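Long-range contact in probable ribosomal RNA small subunit methyltransferase (Thermus thermophilus, PDB 3DMF), which probably transfers methyl groups from S-adenosylmethionine to a base of the small-subunit ribosomal RNA: residues I302-P307 / F336-N341. Residues are numbered along the deposited sequence; the frame is centred on the assembly and turned at random.
Sequences IVTNPP and FFLVSN. With SAM (S-adenosylmethionine), chain H.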
ATOM      1  N   ILE A 302       6.504  19.828  -3.904  1.00 20.89           N
ATOM      2  CA  ILE A 302       6.106  18.412  -3.879  1.00 20.97           C
ATOM      3  C   ILE A 302       7.297  17.582  -3.426  1.00 20.80           C
ATOM      4  O   ILE A 302       8.409  17.830  -3.870  1.00 20.83           O
ATOM      5  CB  ILE A 302       5.507  17.964  -5.246  1.00 21.33           C
ATOM      6  CG1 ILE A 302       4.245  18.797  -5.532  1.00 21.83           C
ATOM      7  CG2 ILE A 302       5.187  16.454  -5.244  1.00 20.82           C
ATOM      8  CD1 ILE A 302       3.551  18.493  -6.864  1.00 22.51           C
ATOM      9  N   VAL A 303       7.066  16.647  -2.496  1.00 20.27           N
ATOM     10  CA  VAL A 303       8.132  15.798  -1.948  1.00 20.80           C
ATOM     11  C   VAL A 303       7.747  14.348  -2.082  1.00 21.21           C
ATOM     12  O   VAL A 303       6.561  14.024  -2.026  1.00 21.58           O
ATOM     13  CB  VAL A 303       8.454  16.103  -0.443  1.00 20.88           C
ATOM     14  CG1 VAL A 303       8.971  17.515  -0.278  1.00 21.36           C
ATOM     15  CG2 VAL A 303       7.253  15.828   0.456  1.00 21.37           C
ATOM     16  N   THR A 304       8.741  13.484  -2.251  1.00 20.79           N
ATOM     17  CA  THR A 304       8.469  12.053  -2.288  1.00 20.66           C
ATOM     18  C   THR A 304       9.684  11.196  -1.993  1.00 21.40           C
ATOM     19  O   THR A 304      10.782  11.467  -2.485  1.00 21.22           O
ATOM     20  CB  THR A 304       7.821  11.622  -3.644  1.00 21.44           C
ATOM     21  OG1 THR A 304       7.423  10.244  -3.567  1.00 22.44           O
ATOM     22  CG2 THR A 304       8.777  11.808  -4.863  1.00 21.45           C
ATOM     23  N   ASN A 305       9.455  10.186  -1.155  1.00 20.81           N
ATOM     24  CA  ASN A 305      10.297   8.990  -1.103  1.00 21.37           C
ATOM     25  C   ASN A 305       9.468   7.887  -1.793  1.00 22.37           C
ATOM     26  O   ASN A 305       8.608   7.276  -1.151  1.00 22.23           O
ATOM     27  CB  ASN A 305      10.641   8.624   0.348  1.00 21.87           C
ATOM     28  CG  ASN A 305      11.545   7.431   0.433  1.00 22.06           C
ATOM     29  OD1 ASN A 305      11.814   6.783  -0.581  1.00 25.37           O
ATOM     30  ND2 ASN A 305      12.038   7.126   1.636  1.00 23.68           N
ATOM     31  N   PRO A 306       9.666   7.669  -3.108  1.00 22.81           N
ATOM     32  CA  PRO A 306       8.777   6.758  -3.844  1.00 23.07           C
ATOM     33  C   PRO A 306       9.008   5.303  -3.495  1.00 23.26           C
ATOM     34  O   PRO A 306      10.091   4.945  -3.010  1.00 22.92           O
ATOM     35  CB  PRO A 306       9.130   7.016  -5.332  1.00 21.94           C
ATOM     36  CG  PRO A 306       9.989   8.181  -5.353  1.00 26.37           C
ATOM     37  CD  PRO A 306      10.662   8.286  -3.999  1.00 23.51           C
ATOM     38  N   PRO A 307       8.018   4.444  -3.773  1.00 23.92           N
ATOM     39  CA  PRO A 307       8.213   3.016  -3.557  1.00 24.31           C
ATOM     40  C   PRO A 307       9.291   2.478  -4.498  1.00 25.76           C
ATOM     41  O   PRO A 307       9.569   3.084  -5.548  1.00 25.32           O
ATOM     42  CB  PRO A 307       6.846   2.419  -3.918  1.00 25.43           C
ATOM     43  CG  PRO A 307       6.218   3.395  -4.809  1.00 24.92           C
ATOM     44  CD  PRO A 307       6.710   4.748  -4.381  1.00 23.90           C
ATOM     45  N   PHE A 336      10.333  20.401  -6.674  1.00 21.38           N
ATOM     46  CA  PHE A 336      10.149  18.964  -6.456  1.00 21.50           C
ATOM     47  C   PHE A 336      11.404  18.379  -5.817  1.00 21.10           C
ATOM     48  O   PHE A 336      12.530  18.643  -6.281  1.00 21.12           O
ATOM     49  CB  PHE A 336       9.901  18.308  -7.813  1.00 21.77           C
ATOM     50  CG  PHE A 336       9.666  16.816  -7.769  1.00 22.19           C
ATOM     51  CD1 PHE A 336       8.827  16.237  -6.809  1.00 22.37           C
ATOM     52  CD2 PHE A 336      10.221  15.999  -8.752  1.00 23.74           C
ATOM     53  CE1 PHE A 336       8.601  14.839  -6.816  1.00 23.45           C
ATOM     54  CE2 PHE A 336      10.001  14.626  -8.765  1.00 22.21           C
ATOM     55  CZ  PHE A 336       9.186  14.043  -7.806  1.00 23.96           C
ATOM     56  N   PHE A 337      11.208  17.595  -4.750  1.00 20.42           N
ATOM     57  CA  PHE A 337      12.304  16.860  -4.105  1.00 21.01           C
ATOM     58  C   PHE A 337      11.950  15.383  -4.143  1.00 21.04           C
ATOM     59  O   PHE A 337      10.845  14.997  -3.736  1.00 21.11           O
ATOM     60  CB  PHE A 337      12.459  17.255  -2.638  1.00 21.69           C
ATOM     61  CG  PHE A 337      12.888  18.675  -2.417  1.00 20.33           C
ATOM     62  CD1 PHE A 337      14.226  18.971  -2.172  1.00 19.38           C
ATOM     63  CD2 PHE A 337      11.959  19.718  -2.421  1.00 20.50           C
ATOM     64  CE1 PHE A 337      14.640  20.265  -1.963  1.00 20.37           C
ATOM     65  CE2 PHE A 337      12.378  21.038  -2.195  1.00 20.62           C
ATOM     66  CZ  PHE A 337      13.719  21.300  -1.970  1.00 20.69           C
ATOM     67  N   LEU A 338      12.899  14.560  -4.600  1.00 21.05           N
ATOM     68  CA  LEU A 338      12.714  13.112  -4.669  1.00 21.48           C
ATOM     69  C   LEU A 338      13.957  12.456  -4.114  1.00 21.40           C
ATOM     70  O   LEU A 338      15.071  12.897  -4.400  1.00 20.54           O
ATOM     71  CB  LEU A 338      12.486  12.663  -6.113  1.00 22.21           C
ATOM     72  CG  LEU A 338      12.335  11.166  -6.417  1.00 22.40           C
ATOM     73  CD1 LEU A 338      11.419  10.953  -7.593  1.00 24.04           C
ATOM     74  CD2 LEU A 338      13.717  10.551  -6.690  1.00 24.24           C
ATOM     75  N   VAL A 339      13.765  11.414  -3.307  1.00 20.66           N
ATOM     76  CA  VAL A 339      14.900  10.661  -2.753  1.00 21.23           C
ATOM     77  C   VAL A 339      14.838   9.214  -3.214  1.00 22.00           C
ATOM     78  O   VAL A 339      13.766   8.596  -3.233  1.00 21.41           O
ATOM     79  CB  VAL A 339      15.015  10.797  -1.195  1.00 21.16           C
ATOM     80  CG1 VAL A 339      13.887  10.107  -0.482  1.00 20.78           C
ATOM     81  CG2 VAL A 339      16.381  10.235  -0.671  1.00 19.83           C
ATOM     82  N   SER A 340      15.996   8.676  -3.604  1.00 22.16           N
ATOM     83  CA  SER A 340      16.036   7.290  -4.008  1.00 23.49           C
ATOM     84  C   SER A 340      17.377   6.614  -3.810  1.00 23.25           C
ATOM     85  O   SER A 340      18.382   7.238  -3.463  1.00 22.47           O
ATOM     86  CB  SER A 340      15.531   7.119  -5.444  1.00 25.07           C
ATOM     87  OG  SER A 340      16.565   7.242  -6.390  1.00 24.48           O
ATOM     88  N   ASN A 341      17.358   5.308  -4.019  1.00 23.72           N
ATOM     89  CA  ASN A 341      18.579   4.537  -4.053  1.00 23.88           C
ATOM     90  C   ASN A 341      19.484   5.099  -5.157  1.00 23.38           C
ATOM     91  O   ASN A 341      19.000   5.584  -6.188  1.00 22.62           O
ATOM     92  CB  ASN A 341      18.229   3.062  -4.241  1.00 25.23           C
ATOM     93  CG  ASN A 341      17.326   2.537  -3.118  1.00 29.48           C
ATOM     94  OD1 ASN A 341      17.384   3.023  -1.975  1.00 34.19           O
ATOM     95  ND2 ASN A 341      16.475   1.562  -3.437  1.00 34.94           N
TER
HETATM   96  N   SAM H 388       6.740   9.132   2.758  1.00 20.42           N
HETATM   97  CA  SAM H 388       6.918   7.980   3.697  1.00 20.31           C
HETATM   98  C   SAM H 388       8.325   8.011   4.286  1.00 21.12           C
HETATM   99  O   SAM H 388       9.159   8.725   3.739  1.00 21.97           O
HETATM  100  OXT SAM H 388       8.591   7.319   5.258  1.00 21.16           O
HETATM  101  CB  SAM H 388       6.719   6.622   3.020  1.00 20.40           C
HETATM  102  CG  SAM H 388       7.663   6.353   1.837  1.00 21.00           C
HETATM  103  SD  SAM H 388       7.511   4.676   1.148  1.00 20.82           S
HETATM  104  CE  SAM H 388       9.124   4.477   0.343  1.00 22.95           C
HETATM  105  C5' SAM H 388       6.476   4.915  -0.322  1.00 20.38           C
HETATM  106  C4' SAM H 388       4.985   5.046   0.006  1.00 19.26           C
HETATM  107  O4' SAM H 388       4.306   5.073  -1.253  1.00 17.58           O
HETATM  108  C3' SAM H 388       4.395   3.907   0.858  1.00 16.49           C
HETATM  109  O3' SAM H 388       3.775   4.440   1.994  1.00 16.38           O
HETATM  110  C2' SAM H 388       3.402   3.268  -0.118  1.00 16.42           C
HETATM  111  O2' SAM H 388       2.295   2.582   0.474  1.00 16.84           O
HETATM  112  C1' SAM H 388       3.058   4.458  -0.999  1.00 15.96           C
HETATM  113  N9  SAM H 388       2.427   4.072  -2.270  1.00 15.29           N
HETATM  114  C8  SAM H 388       2.604   2.930  -3.020  1.00 15.66           C
HETATM  115  N7  SAM H 388       1.806   3.014  -4.125  1.00 15.56           N
HETATM  116  C5  SAM H 388       1.123   4.186  -4.064  1.00 15.27           C
HETATM  117  C6  SAM H 388       0.164   4.774  -4.887  1.00 14.35           C
HETATM  118  N6  SAM H 388      -0.326   4.198  -5.989  1.00 14.82           N
HETATM  119  N1  SAM H 388      -0.315   6.009  -4.517  1.00 14.87           N
HETATM  120  C2  SAM H 388       0.075   6.653  -3.373  1.00 14.75           C
HETATM  121  N3  SAM H 388       1.002   6.073  -2.516  1.00 15.38           N
HETATM  122  C4  SAM H 388       1.511   4.857  -2.904  1.00 14.70           C
HETATM  123  O   HOH W   1      12.845   5.862  -3.220  1.00 27.96           O
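The methyl CG2 of T304 rests obliquely against the outer part of the F336 ring, 3.6 Å from CE1 and near CZ, while I302 CG2 meets that ring from the opposite side of its plane, 4.0 Å from CD1. With CG anti to the backbone N (chi1 -179°), F336 reaches both methyls, its ring edge beside I302 O. T304 suits this place because its branches do different work: the methyl also reaches L338 CD1, while OG1 hydrogen-bonds to the backbone oxygen of L240 on the neighbouring strand. P306 suits the strand end, having no N-H to offer a neighbouring strand; its CG packs on L338 CD1 at 3.8 Å, roughly at right angles. Helices 317-329 and 346-354 cover this face; V303 and F337, on the other, are apolar to match L223 of helix 214-227. The backbones of parallel strands 299-304 and 334-340, central in the Rossmann-like methyltransferase sheet (order 3-2-1-4-5-7-6), are joined by F337 N to I302 O (2.9 Å), T304 N to F337 O, and V339 N to T304 O; the axes of 302-304 and 336-340 approach to 4.8 Å.

N305-P306-P307 forms the NPP part of the motif known from N6-adenine and N2-guanine methyltransferases. N305 binds S-adenosylmethionine and guanosine; ND2 hydrogen-bonds to S216 OG, and second-shell V339 packs CG1 on its CB and CG (3.7 Å). Replacing N305 by an alanine would keep CB against V339 but is likely to leave S216 OG without its amide donor and open a gap where CG and its two polar atoms sat. A water lies within hydrogen-bonding distance of P306 O and V339 O where the chains part. The transferable methyl CE lies 3.2 Å from N305 O and 3.5 Å from P306 O, so these carbonyls probably stabilise the positively polarised methyl electrostatically, consistent with a site built for its transfer.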